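Local coordinates for protein D-mandelate dehydrogenase (Rhodotorula graminis, PDB 2W2K) that probably catalyses the NAD-dependent oxidation of D-mandelate, or the reverse reduction of the matching 2-oxoacid, as D-2-hydroxyacid dehydrogenases do, at residues B[77-82]-B[100-105]; B[114-119]-B[307-312]; B[124-129]-B[159-164]; B[189-194]-B[207-212]; B[236-241]-B[259-264]. All blocks are in the same frame, centred on the assembly; numbering follows the deposited sequence.

Contact 1. Residues B[77-82]-B[100-105]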
# COMPACT_ATOMS: atom_id res chain seq x y z
N LEU B 77 -38.49 25.62 -0.67
CA LEU B 77 -38.15 25.32 -2.08
C LEU B 77 -39.39 25.48 -2.99
O LEU B 77 -40.51 25.20 -2.56
CB LEU B 77 -37.53 23.92 -2.19
CG LEU B 77 -36.18 23.67 -1.50
CD1 LEU B 77 -35.98 22.16 -1.20
CD2 LEU B 77 -35.00 24.22 -2.35
N PRO B 78 -39.20 25.94 -4.25
CA PRO B 78 -40.38 26.10 -5.12
C PRO B 78 -41.06 24.75 -5.48
O PRO B 78 -40.38 23.73 -5.64
CB PRO B 78 -39.80 26.78 -6.38
CG PRO B 78 -38.34 26.37 -6.41
CD PRO B 78 -37.94 26.31 -4.93
N SER B 79 -42.39 24.75 -5.60
CA SER B 79 -43.14 23.51 -5.88
C SER B 79 -42.89 22.91 -7.28
O SER B 79 -43.22 21.73 -7.54
CB SER B 79 -44.64 23.70 -5.63
OG SER B 79 -44.90 23.51 -4.25
N SER B 80 -42.31 23.73 -8.16
CA SER B 80 -41.80 23.30 -9.50
C SER B 80 -40.63 22.29 -9.44
O SER B 80 -40.32 21.60 -10.45
CB SER B 80 -41.33 24.54 -10.29
OG SER B 80 -40.29 25.25 -9.60
N LEU B 81 -39.99 22.18 -8.28
CA LEU B 81 -38.77 21.33 -8.15
C LEU B 81 -39.10 19.83 -8.31
O LEU B 81 -40.01 19.31 -7.64
CB LEU B 81 -38.01 21.62 -6.83
CG LEU B 81 -36.77 20.78 -6.47
CD1 LEU B 81 -35.58 21.03 -7.42
CD2 LEU B 81 -36.35 21.10 -5.01
N LYS B 82 -38.38 19.16 -9.22
CA LYS B 82 -38.57 17.71 -9.50
C LYS B 82 -37.39 16.79 -9.09
O LYS B 82 -37.61 15.61 -8.78
CB LYS B 82 -38.93 17.46 -10.99
CG LYS B 82 -40.38 17.91 -11.37
CD LYS B 82 -40.74 17.63 -12.86
CE LYS B 82 -42.26 17.79 -13.05
NZ LYS B 82 -42.70 17.58 -14.47
N ASN B 100 -38.37 14.05 -0.11
CA ASN B 100 -39.32 13.14 -0.79
C ASN B 100 -40.81 13.48 -0.53
O ASN B 100 -41.65 13.28 -1.42
CB ASN B 100 -39.05 11.67 -0.42
CG ASN B 100 -37.76 11.10 -1.02
OD1 ASN B 100 -37.15 11.63 -1.98
ND2 ASN B 100 -37.32 9.98 -0.45
N GLU B 101 -41.12 13.98 0.68
CA GLU B 101 -42.49 14.45 1.03
C GLU B 101 -43.00 15.54 0.09
O GLU B 101 -44.21 15.60 -0.19
CB GLU B 101 -42.55 14.90 2.50
CG GLU B 101 -43.92 15.48 3.00
CD GLU B 101 -43.89 15.87 4.49
OE1 GLU B 101 -43.06 16.71 4.89
OE2 GLU B 101 -44.70 15.31 5.27
N ARG B 102 -42.09 16.37 -0.43
CA ARG B 102 -42.42 17.43 -1.41
C ARG B 102 -42.46 16.93 -2.86
O ARG B 102 -42.60 17.73 -3.80
CB ARG B 102 -41.42 18.61 -1.31
CG ARG B 102 -41.54 19.44 -0.04
CD ARG B 102 -40.63 20.67 -0.08
NE ARG B 102 -41.17 21.84 -0.79
CZ ARG B 102 -42.11 22.66 -0.33
NH1 ARG B 102 -42.72 22.45 0.85
NH2 ARG B 102 -42.49 23.70 -1.08
N GLY B 103 -42.34 15.62 -3.05
CA GLY B 103 -42.39 15.03 -4.39
C GLY B 103 -41.11 15.23 -5.20
O GLY B 103 -41.15 15.17 -6.42
N VAL B 104 -39.97 15.44 -4.50
CA VAL B 104 -38.66 15.66 -5.12
C VAL B 104 -37.81 14.37 -5.09
O VAL B 104 -37.57 13.82 -4.01
CB VAL B 104 -37.85 16.82 -4.43
CG1 VAL B 104 -36.48 17.06 -5.16
CG2 VAL B 104 -38.69 18.12 -4.35
N ALA B 105 -37.37 13.91 -6.27
CA ALA B 105 -36.52 12.73 -6.42
C ALA B 105 -35.06 13.08 -6.12
O ALA B 105 -34.60 14.16 -6.48
CB ALA B 105 -36.63 12.18 -7.88
O HOH W 1 -40.16 21.68 -3.53
O HOH W 2 -41.65 20.11 -5.03
O HOH W 3 -40.12 14.10 -9.30

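Contact 2. Residues B[114-119]-B[307-312]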
# COMPACT_ATOMS: atom_id res chain seq x y z
N ASP B 114 -15.54 3.59 -5.95
CA ASP B 114 -15.24 2.18 -5.52
C ASP B 114 -13.75 1.82 -5.68
O ASP B 114 -13.15 1.21 -4.79
CB ASP B 114 -16.09 1.14 -6.28
CG ASP B 114 -17.58 1.11 -5.86
OD1 ASP B 114 -18.01 1.91 -5.00
OD2 ASP B 114 -18.35 0.29 -6.43
N THR B 115 -13.14 2.20 -6.81
CA THR B 115 -11.72 1.87 -7.04
C THR B 115 -10.82 2.63 -6.04
O THR B 115 -9.94 2.03 -5.39
CB THR B 115 -11.31 2.17 -8.51
OG1 THR B 115 -12.00 1.24 -9.39
CG2 THR B 115 -9.76 2.04 -8.72
N ALA B 116 -11.03 3.95 -5.92
CA ALA B 116 -10.21 4.78 -5.02
C ALA B 116 -10.31 4.33 -3.54
O ALA B 116 -9.28 4.16 -2.89
CB ALA B 116 -10.51 6.29 -5.19
N THR B 117 -11.52 4.10 -3.03
CA THR B 117 -11.70 3.79 -1.60
C THR B 117 -11.12 2.40 -1.27
O THR B 117 -10.45 2.23 -0.23
CB THR B 117 -13.18 3.88 -1.14
OG1 THR B 117 -13.72 5.15 -1.54
CG2 THR B 117 -13.30 3.77 0.41
N SER B 118 -11.35 1.42 -2.16
CA SER B 118 -10.76 0.06 -1.96
C SER B 118 -9.21 0.03 -2.02
O SER B 118 -8.57 -0.70 -1.23
CB SER B 118 -11.38 -1.00 -2.88
OG SER B 118 -11.14 -0.73 -4.28
N ASP B 119 -8.62 0.80 -2.95
CA ASP B 119 -7.14 0.96 -3.02
C ASP B 119 -6.57 1.59 -1.73
O ASP B 119 -5.50 1.17 -1.24
CB ASP B 119 -6.74 1.84 -4.21
CG ASP B 119 -6.73 1.10 -5.56
OD1 ASP B 119 -6.88 -0.15 -5.58
OD2 ASP B 119 -6.58 1.78 -6.62
N GLY B 307 -11.80 8.43 -1.16
CA GLY B 307 -12.35 8.63 -2.51
C GLY B 307 -11.68 9.72 -3.35
O GLY B 307 -12.13 10.02 -4.47
N VAL B 308 -10.60 10.29 -2.83
CA VAL B 308 -9.95 11.48 -3.43
C VAL B 308 -8.98 11.07 -4.55
O VAL B 308 -7.79 10.76 -4.30
CB VAL B 308 -9.28 12.39 -2.33
CG1 VAL B 308 -8.48 13.58 -2.94
CG2 VAL B 308 -10.32 12.90 -1.31
N ALA B 309 -9.50 11.05 -5.79
CA ALA B 309 -8.72 10.71 -7.00
C ALA B 309 -9.43 11.39 -8.17
O ALA B 309 -10.66 11.46 -8.18
CB ALA B 309 -8.67 9.19 -7.23
N ILE B 310 -8.67 11.93 -9.12
CA ILE B 310 -9.28 12.64 -10.28
C ILE B 310 -10.34 11.81 -11.07
O ILE B 310 -11.35 12.36 -11.51
CB ILE B 310 -8.19 13.30 -11.17
CG1 ILE B 310 -7.57 14.49 -10.44
CG2 ILE B 310 -8.74 13.73 -12.54
CD1 ILE B 310 -6.22 14.91 -11.01
N GLU B 311 -10.13 10.49 -11.21
CA GLU B 311 -11.12 9.58 -11.85
C GLU B 311 -12.46 9.50 -11.11
O GLU B 311 -13.54 9.38 -11.74
CB GLU B 311 -10.53 8.15 -12.07
CG GLU B 311 -9.35 8.08 -13.09
CD GLU B 311 -7.99 8.58 -12.56
OE1 GLU B 311 -7.81 8.77 -11.33
OE2 GLU B 311 -7.09 8.80 -13.39
N THR B 312 -12.42 9.57 -9.78
CA THR B 312 -13.67 9.69 -8.98
C THR B 312 -14.44 10.96 -9.39
O THR B 312 -15.65 10.92 -9.61
CB THR B 312 -13.38 9.72 -7.45
OG1 THR B 312 -12.59 8.57 -7.08
CG2 THR B 312 -14.69 9.71 -6.66
O HOH W 4 -12.47 5.82 -7.92

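Contact 3. Residues B[124-129]-B[159-164]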
# COMPACT_ATOMS: atom_id res chain seq x y z
N LEU B 124 -3.74 0.99 3.80
CA LEU B 124 -3.77 0.90 5.28
C LEU B 124 -3.49 -0.54 5.79
O LEU B 124 -2.81 -0.71 6.81
CB LEU B 124 -5.10 1.41 5.83
CG LEU B 124 -5.51 2.88 5.54
CD1 LEU B 124 -6.92 3.13 6.07
CD2 LEU B 124 -4.48 3.86 6.17
N ILE B 125 -4.01 -1.54 5.08
CA ILE B 125 -3.74 -2.99 5.41
C ILE B 125 -2.24 -3.32 5.31
O ILE B 125 -1.65 -3.93 6.24
CB ILE B 125 -4.60 -3.98 4.53
CG1 ILE B 125 -6.08 -3.87 4.89
CG2 ILE B 125 -4.14 -5.45 4.74
CD1 ILE B 125 -7.08 -4.58 3.87
N LEU B 126 -1.61 -2.90 4.21
CA LEU B 126 -0.15 -3.03 4.08
C LEU B 126 0.57 -2.27 5.21
O LEU B 126 1.47 -2.83 5.85
CB LEU B 126 0.32 -2.58 2.68
CG LEU B 126 -0.02 -3.52 1.50
CD1 LEU B 126 -0.04 -2.79 0.13
CD2 LEU B 126 0.92 -4.74 1.44
N SER B 127 0.17 -1.02 5.48
CA SER B 127 0.80 -0.23 6.57
C SER B 127 0.77 -0.91 7.96
O SER B 127 1.80 -0.93 8.66
CB SER B 127 0.20 1.20 6.65
OG SER B 127 0.95 2.00 7.55
N VAL B 128 -0.38 -1.47 8.36
CA VAL B 128 -0.53 -2.05 9.71
C VAL B 128 0.20 -3.40 9.86
O VAL B 128 0.62 -3.76 10.99
CB VAL B 128 -2.03 -2.14 10.20
CG1 VAL B 128 -2.68 -0.72 10.27
CG2 VAL B 128 -2.90 -3.08 9.34
N PHE B 129 0.35 -4.15 8.77
CA PHE B 129 1.10 -5.42 8.80
C PHE B 129 2.63 -5.18 8.83
O PHE B 129 3.36 -5.92 9.50
CB PHE B 129 0.73 -6.34 7.61
CG PHE B 129 -0.42 -7.32 7.90
CD1 PHE B 129 -1.71 -7.05 7.44
CD2 PHE B 129 -0.19 -8.53 8.60
CE1 PHE B 129 -2.78 -7.95 7.69
CE2 PHE B 129 -1.24 -9.43 8.87
CZ PHE B 129 -2.54 -9.14 8.42
N HIS B 159 4.85 -8.65 9.72
CA HIS B 159 4.40 -9.90 9.05
C HIS B 159 3.91 -9.69 7.60
O HIS B 159 3.38 -8.61 7.30
CB HIS B 159 3.25 -10.54 9.87
CG HIS B 159 3.71 -11.49 10.94
ND1 HIS B 159 3.72 -11.16 12.28
CD2 HIS B 159 4.16 -12.76 10.86
CE1 HIS B 159 4.17 -12.18 12.98
NE2 HIS B 159 4.45 -13.17 12.15
N ASN B 160 4.08 -10.68 6.70
CA ASN B 160 3.36 -10.64 5.39
C ASN B 160 1.84 -10.85 5.60
O ASN B 160 1.45 -11.72 6.39
CB ASN B 160 3.86 -11.70 4.39
CG ASN B 160 5.32 -11.51 3.97
OD1 ASN B 160 5.80 -10.38 3.85
ND2 ASN B 160 6.02 -12.62 3.72
N PRO B 161 0.98 -10.04 4.92
CA PRO B 161 -0.47 -10.38 4.94
C PRO B 161 -0.78 -11.83 4.48
O PRO B 161 -1.74 -12.46 5.00
CB PRO B 161 -1.08 -9.32 3.99
CG PRO B 161 -0.12 -8.11 4.10
CD PRO B 161 1.25 -8.79 4.16
N ARG B 162 0.03 -12.36 3.55
CA ARG B 162 -0.17 -13.70 2.96
C ARG B 162 -0.46 -14.75 4.04
O ARG B 162 0.30 -14.89 5.00
CB ARG B 162 1.06 -14.13 2.12
CG ARG B 162 0.85 -15.46 1.36
CD ARG B 162 2.04 -15.72 0.43
NE ARG B 162 2.02 -17.06 -0.13
N GLY B 163 -1.57 -15.49 3.85
CA GLY B 163 -1.96 -16.63 4.71
C GLY B 163 -2.66 -16.25 6.01
O GLY B 163 -3.13 -17.14 6.74
N HIS B 164 -2.75 -14.95 6.29
CA HIS B 164 -3.49 -14.44 7.47
C HIS B 164 -4.94 -14.13 7.10
O HIS B 164 -5.27 -13.99 5.92
CB HIS B 164 -2.82 -13.19 8.07
CG HIS B 164 -1.45 -13.45 8.65
ND1 HIS B 164 -0.30 -13.38 7.90
CD2 HIS B 164 -1.06 -13.74 9.91
CE1 HIS B 164 0.74 -13.65 8.67
NE2 HIS B 164 0.31 -13.88 9.89

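Contact 4. Residues B[189-194]-B[207-212]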
# COMPACT_ATOMS: atom_id res chain seq x y z
N LYS B 189 -6.79 -14.87 3.43
CA LYS B 189 -8.03 -15.67 3.53
C LYS B 189 -9.17 -14.78 4.06
O LYS B 189 -8.93 -13.88 4.87
CB LYS B 189 -7.83 -16.85 4.49
CG LYS B 189 -6.68 -17.81 4.11
CD LYS B 189 -6.41 -18.84 5.22
CE LYS B 189 -5.32 -19.83 4.79
N LEU B 190 -10.42 -15.03 3.63
CA LEU B 190 -11.55 -14.14 3.96
C LEU B 190 -12.61 -14.78 4.88
O LEU B 190 -13.11 -15.86 4.58
CB LEU B 190 -12.25 -13.62 2.68
CG LEU B 190 -13.43 -12.62 2.87
CD1 LEU B 190 -12.96 -11.26 3.44
CD2 LEU B 190 -14.19 -12.41 1.56
N VAL B 191 -12.91 -14.11 6.00
CA VAL B 191 -14.10 -14.41 6.85
C VAL B 191 -14.93 -13.12 6.93
O VAL B 191 -14.35 -12.02 6.97
CB VAL B 191 -13.69 -14.91 8.27
CG1 VAL B 191 -14.93 -15.24 9.13
CG2 VAL B 191 -12.81 -16.17 8.14
N TYR B 192 -16.27 -13.24 6.89
CA TYR B 192 -17.12 -12.02 6.91
C TYR B 192 -18.39 -12.07 7.77
O TYR B 192 -18.97 -13.14 7.99
CB TYR B 192 -17.50 -11.58 5.48
CG TYR B 192 -18.65 -12.36 4.80
CD1 TYR B 192 -19.95 -11.81 4.73
CD2 TYR B 192 -18.43 -13.60 4.20
CE1 TYR B 192 -21.01 -12.49 4.11
CE2 TYR B 192 -19.51 -14.32 3.58
CZ TYR B 192 -20.79 -13.74 3.53
OH TYR B 192 -21.86 -14.39 2.92
N TYR B 193 -18.79 -10.88 8.24
CA TYR B 193 -20.15 -10.64 8.78
C TYR B 193 -20.88 -9.63 7.87
O TYR B 193 -20.32 -8.58 7.51
CB TYR B 193 -20.13 -10.13 10.25
CG TYR B 193 -21.50 -9.62 10.65
CD1 TYR B 193 -22.44 -10.47 11.21
CD2 TYR B 193 -21.89 -8.31 10.36
CE1 TYR B 193 -23.75 -10.03 11.49
CE2 TYR B 193 -23.18 -7.86 10.64
CZ TYR B 193 -24.10 -8.71 11.21
OH TYR B 193 -25.39 -8.25 11.47
N ASP B 194 -22.13 -9.96 7.49
CA ASP B 194 -23.05 -8.95 6.90
C ASP B 194 -24.52 -9.27 7.18
O ASP B 194 -24.89 -10.42 7.47
CB ASP B 194 -22.85 -8.77 5.40
CG ASP B 194 -23.09 -7.30 4.95
OD1 ASP B 194 -23.54 -6.45 5.78
OD2 ASP B 194 -22.79 -6.98 3.79
N GLY B 207 -13.54 -17.34 -1.80
CA GLY B 207 -13.42 -18.36 -0.77
C GLY B 207 -13.96 -17.87 0.57
O GLY B 207 -13.37 -18.16 1.62
N ALA B 208 -15.07 -17.13 0.53
CA ALA B 208 -15.61 -16.42 1.70
C ALA B 208 -16.33 -17.35 2.68
O ALA B 208 -17.18 -18.15 2.26
CB ALA B 208 -16.57 -15.30 1.24
N GLU B 209 -15.96 -17.28 3.97
CA GLU B 209 -16.69 -18.01 5.02
C GLU B 209 -17.52 -17.03 5.85
O GLU B 209 -16.96 -16.11 6.43
CB GLU B 209 -15.72 -18.78 5.93
CG GLU B 209 -16.43 -19.54 7.06
CD GLU B 209 -15.49 -20.09 8.14
OE1 GLU B 209 -14.26 -20.18 7.92
OE2 GLU B 209 -16.01 -20.44 9.23
N ARG B 210 -18.85 -17.20 5.90
CA ARG B 210 -19.73 -16.32 6.70
C ARG B 210 -19.80 -16.76 8.18
O ARG B 210 -19.90 -17.97 8.48
CB ARG B 210 -21.15 -16.28 6.09
CG ARG B 210 -22.07 -15.14 6.59
CD ARG B 210 -23.52 -15.25 6.04
NE ARG B 210 -24.30 -14.05 6.38
CZ ARG B 210 -25.62 -13.91 6.26
NH1 ARG B 210 -26.38 -14.92 5.82
NH2 ARG B 210 -26.20 -12.76 6.61
N VAL B 211 -19.76 -15.80 9.09
CA VAL B 211 -20.09 -16.05 10.51
C VAL B 211 -21.35 -15.30 10.93
O VAL B 211 -21.79 -14.38 10.24
CB VAL B 211 -18.88 -15.79 11.50
CG1 VAL B 211 -17.70 -16.73 11.17
CG2 VAL B 211 -18.44 -14.31 11.46
N ASP B 212 -21.95 -15.68 12.07
CA ASP B 212 -23.27 -15.14 12.48
C ASP B 212 -23.25 -13.85 13.31
O ASP B 212 -24.24 -13.11 13.33
CB ASP B 212 -24.09 -16.20 13.25
CG ASP B 212 -24.30 -17.48 12.44
OD1 ASP B 212 -24.60 -17.39 11.22
OD2 ASP B 212 -24.16 -18.57 13.02
O HOH W 5 -10.56 -16.92 1.35
O HOH W 6 -11.83 -18.22 4.52
O HOH W 7 -23.25 -12.66 8.59

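Contact 5. Residues B[236-241]-B[259-264]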
# COMPACT_ATOMS: atom_id res chain seq x y z
N HIS B 236 -20.80 3.58 17.02
CA HIS B 236 -20.04 2.76 17.96
C HIS B 236 -20.30 1.23 17.78
O HIS B 236 -20.32 0.47 18.78
CB HIS B 236 -20.28 3.22 19.42
CG HIS B 236 -19.63 4.53 19.78
ND1 HIS B 236 -19.62 5.03 21.07
CD2 HIS B 236 -18.97 5.45 19.02
CE1 HIS B 236 -19.00 6.19 21.09
NE2 HIS B 236 -18.58 6.47 19.86
N LEU B 237 -20.50 0.79 16.53
CA LEU B 237 -20.59 -0.65 16.19
C LEU B 237 -19.38 -1.41 16.73
O LEU B 237 -19.52 -2.53 17.25
CB LEU B 237 -20.71 -0.88 14.66
CG LEU B 237 -21.07 -2.28 14.13
CD1 LEU B 237 -22.51 -2.65 14.54
CD2 LEU B 237 -20.87 -2.42 12.60
N ILE B 238 -18.19 -0.81 16.59
CA ILE B 238 -16.94 -1.40 17.07
C ILE B 238 -16.61 -0.73 18.42
O ILE B 238 -16.26 0.45 18.45
CB ILE B 238 -15.76 -1.22 16.06
CG1 ILE B 238 -16.11 -1.76 14.66
CG2 ILE B 238 -14.49 -1.92 16.56
CD1 ILE B 238 -16.77 -3.14 14.62
N ASP B 239 -16.75 -1.49 19.50
CA ASP B 239 -16.72 -0.94 20.87
C ASP B 239 -15.83 -1.78 21.81
O ASP B 239 -15.12 -2.70 21.36
CB ASP B 239 -18.16 -0.89 21.41
CG ASP B 239 -18.88 -2.30 21.37
OD1 ASP B 239 -18.33 -3.33 20.84
OD2 ASP B 239 -20.04 -2.35 21.85
N GLU B 240 -15.87 -1.48 23.11
CA GLU B 240 -15.10 -2.27 24.10
C GLU B 240 -15.27 -3.80 23.95
O GLU B 240 -14.26 -4.54 23.99
CB GLU B 240 -15.41 -1.82 25.54
CG GLU B 240 -15.00 -0.37 25.80
N ALA B 241 -16.50 -4.28 23.78
CA ALA B 241 -16.74 -5.76 23.70
C ALA B 241 -16.11 -6.40 22.44
O ALA B 241 -15.62 -7.55 22.45
CB ALA B 241 -18.23 -6.07 23.75
N PRO B 259 -17.28 7.85 13.43
CA PRO B 259 -17.96 7.32 14.63
C PRO B 259 -18.36 5.83 14.60
O PRO B 259 -18.92 5.37 15.60
CB PRO B 259 -19.22 8.20 14.74
CG PRO B 259 -18.85 9.48 13.97
CD PRO B 259 -18.11 8.88 12.78
N VAL B 260 -18.10 5.11 13.52
CA VAL B 260 -18.38 3.64 13.51
C VAL B 260 -17.51 2.90 14.57
O VAL B 260 -17.95 1.90 15.18
CB VAL B 260 -18.31 3.01 12.09
CG1 VAL B 260 -18.54 1.47 12.14
CG2 VAL B 260 -19.34 3.67 11.16
N ILE B 261 -16.30 3.44 14.82
CA ILE B 261 -15.40 2.95 15.89
C ILE B 261 -15.31 3.95 17.06
O ILE B 261 -15.05 5.14 16.84
CB ILE B 261 -13.96 2.69 15.38
CG1 ILE B 261 -13.96 1.72 14.18
CG2 ILE B 261 -13.07 2.14 16.53
CD1 ILE B 261 -12.53 1.37 13.61
N SER B 262 -15.50 3.47 18.29
CA SER B 262 -15.37 4.33 19.49
C SER B 262 -13.89 4.73 19.71
O SER B 262 -13.03 3.86 19.95
CB SER B 262 -15.92 3.60 20.73
OG SER B 262 -15.41 4.21 21.92
N GLN B 263 -13.58 6.03 19.60
CA GLN B 263 -12.20 6.52 19.78
C GLN B 263 -11.58 6.10 21.12
O GLN B 263 -10.45 5.59 21.17
CB GLN B 263 -12.13 8.04 19.55
CG GLN B 263 -10.74 8.68 19.76
CD GLN B 263 -10.70 10.11 19.23
OE1 GLN B 263 -10.90 10.33 18.03
NE2 GLN B 263 -10.46 11.08 20.11
N ASP B 264 -12.33 6.27 22.21
CA ASP B 264 -11.84 5.90 23.54
C ASP B 264 -11.53 4.41 23.68
O ASP B 264 -10.49 4.05 24.24
CB ASP B 264 -12.80 6.38 24.64
CG ASP B 264 -12.85 7.90 24.78
OD1 ASP B 264 -11.89 8.60 24.36
OD2 ASP B 264 -13.85 8.41 25.33

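Contact 1. Residues B[77-82]-B[100-105]
Arg102 starts with CG anti to its own carbonyl carbon and then turns sharply at chi3 (83°), a bend that carries the guanidinium across to the loop 77-82; Leu81, with CG anti to the backbone N (chi1 176°), reaches out to meet Val104, whose CG1 is likewise anti to its N. The two segments belong to a beta-alpha-beta crossover: the loop 77-82 leads into strand 83-86, while the segment 100-105 runs from the end of helix 96-101 into strand 105-107, an edge strand of the five-stranded parallel sheet within this chain. At the Leu77 end the contact depends on water. The carbonyl of Leu77, just before the type I turn from Pro78 to Leu81, takes a weak bond from Arg102 NH2 at 2.9 Å, while NE donates to a water in the guanidinium plane, which in turn gives a proton to Pro78 O 3.0 Å away. Together these probably steady the guanidinium, though the direct bond is weak. Next along the segments, Leu81 and Val104 cross obliquely, CD2 of the former lying 3.8 Å from CG2 of the latter, with both residues buried. At the strand entrance the link becomes direct, as Ala105 N donates to Lys82 O at 3.0 Å and 164°. A second water also donates to Lys82 O and bridges it to Gly103 O, so two donors grip this carbonyl. The Lys82 side chain itself leaves the contact, its NZ bonding Ser345. The methyl CB of Ala105 rests 3.7 Å from that same Lys82 O.

Contact 2. Residues B[114-119]-B[307-312]
Thr312 OG1 is the polar atom held most firmly between the two segments, and two partners grip it: Gly307 O of its own segment at 3.0 Å, and a water at 2.9 Å from OG1. That water also accepts from Ala116 N, 3.1 Å away, and so ties an amide in the first turn of helix 114-130 to the first turn of helix 310-330. No direct hydrogen bond joins the segments; the rest is small-group packing about the methyl of Ala116. Its CB sits 3.6 Å from Thr312 OG1 and 4.0 Å from CB of Ala309, the N-cap residue of the second helix, with Gly307 CA beside them. Thr117 OG1 is bonded to Gly113 O and approaches Gly307 N only to 3.8 Å. Gly307 is an NAD-binding residue, so this close fit borders the cofactor site. A neighbouring subunit reaches the same region, a basic side chain of it bonding Ala116 O. Helix 173-185 packs on Asp114 and Ser118, Thr117 touches Thr255 just past strand 250-254, and Gly307 comes in the loop between strand 299-301 and helix 310-330.

Contact 3. Residues B[124-129]-B[159-164]
The ring of Phe129 lies face-on to Pro161: CA of the proline stands 4.0 Å from the ring centroid of Phe129 and only 6° off its normal, a CH-pi contact over the middle of the face. This is where the end of helix 114-130 meets the loop that enters strand 165-169 of the Rossmann-type nucleotide-binding domain. The two side chains run past each other in opposite directions, so that Pro161 CG comes to 3.8 Å from Phe129 CD1. Towards the far end of the ring His164 takes over. Its plane is inclined by 51° to that of Phe129, an oblique meeting, with Phe129 CE2 above the imidazole face and 4.0 Å from His164 CG. The type II turn from Pro161 to His164, with Gly163 at positive phi, holds both partners against one ring. An alanine in place of Phe129 would remove the surface that both meet and would probably loosen the turn from the helix. Met188, Cys223 and Arg251 also touch the phenyl group, and Asn160 N bonds an acidic side chain of a neighbouring subunit. At the base of the ring the backbones join directly, His159 N donating to Phe129 O at 3.1 Å and a nearly straight 169°.

Contact 4. Residues B[189-194]-B[207-212]
Strand 209-210 pairs in parallel with strand 189-193 at the margin of the Rossmann sheet, closing a beta-alpha-beta unit through helix 200-206. The backbone donors of the two strands are met in turn: Glu209 N gives to Leu190 O at 3.2 Å, Tyr192 N to Glu209 O at 3.0 Å in the carbonyl plane, and Val211 N to Tyr192 O at 3.0 Å, nearly along the C=O axis. Where the strands part near Gly207, waters fill in; one joins Leu190 N to Gly207 O, and another donates to Leu190 O and Gly207 O. At the other end Arg210 is extended, its NH2 giving a straight 2.8 Å bond (169°) to Asp194 O, which lies in the guanidinium plane. Its NE donates to a water 2.8 Å away that also accepts from Asp194 N and donates to Val211 O. The aliphatic stem crosses the Tyr192 ring, Arg210 CG standing 3.6 Å above the plane of that ring towards its rim, with ring and guanidinium only 10° from parallel. Tyr192 OH is bonded to Glu203 and Ala198, and Glu209 forms a salt bridge with Arg220. Asp194 is an NAD-binding residue, and its OD2 bonds Leu171 N. Because Arg210 grips the backbone carbonyl of Asp194 rather than its carboxylate, it probably fixes the position of the acid for the cofactor while adding only a modest electrostatic pull.

Contact 5. Residues B[236-241]-B[259-264]
Three backbone hydrogen bonds hold the two segments together, all close to straight. Ile238 N donates to Val260 O at 3.1 Å, nearly along the C=O axis, and Ser262 N donates back to Ile238 O at 3.1 Å and 174°. His236 N adds a third to Pro259 O, 3.0 Å away and in the carbonyl plane. Next come the helix starts: Asp239 OD1 caps Phe242 N and Ser262 OG weakly caps Ala265 N, so each segment has an N-cap residue where its helix begins. These are the connections that follow strands 223-226 and 250-254 of the Rossmann-type domain and lead into helices 240-245 and 263-271; a single beta bridge, Ile238 with Ile261, stitches them. Around the bonds the imidazole of His236 lies flat over Ser262, whose CB sits 3.8 Å from the ring centroid of His236, above its centre. Pro259 O meets the same ring at its edge, 3.4 Å from CD2 of His236. Its NE2 bonds OE2 of Glu284, whose other oxygen takes Gln263 N at the start of the second helix; that carboxylate would probably favour a protonated imidazole. An alanine at His236 would lose both the lid over Ser262 and the link to Glu284, and would probably leave the start of helix 263-271 less firmly placed. Facing strands 223-226 and 250-254, Ile238 and Ile261 lie alongside and point the same way, CB of the first 3.9 Å from CG1 of the second, against Val226 and Ile252. Leu237 CB reaches Val260 CG1 at 4.1 Å, and Val260 in turn approaches Val228, a residue of the NAD site.

Contact 1 stands apart in the domain with the five-stranded parallel sheet, its centre about 32 to 49 Å from those of the others. Contact 2 joins the starts of helices 114-130 and 310-330, and the chain between its segments contains contacts 3, 4 and 5, which follow one another in that order. Contacts 2 and 3 share helix 114-130, their centres about 21 Å apart. Contacts 3 and 4 touch: His164 and Lys189 are probably hydrogen-bonded where strands 165-169 and 189-193 begin, in the seven-stranded sheet. Contact 5 lies about 21 Å from contact 4, centre to centre. NAD-binding residues belong to contacts 2 and 4 and border contact 5, so these three probably lie around the cofactor site.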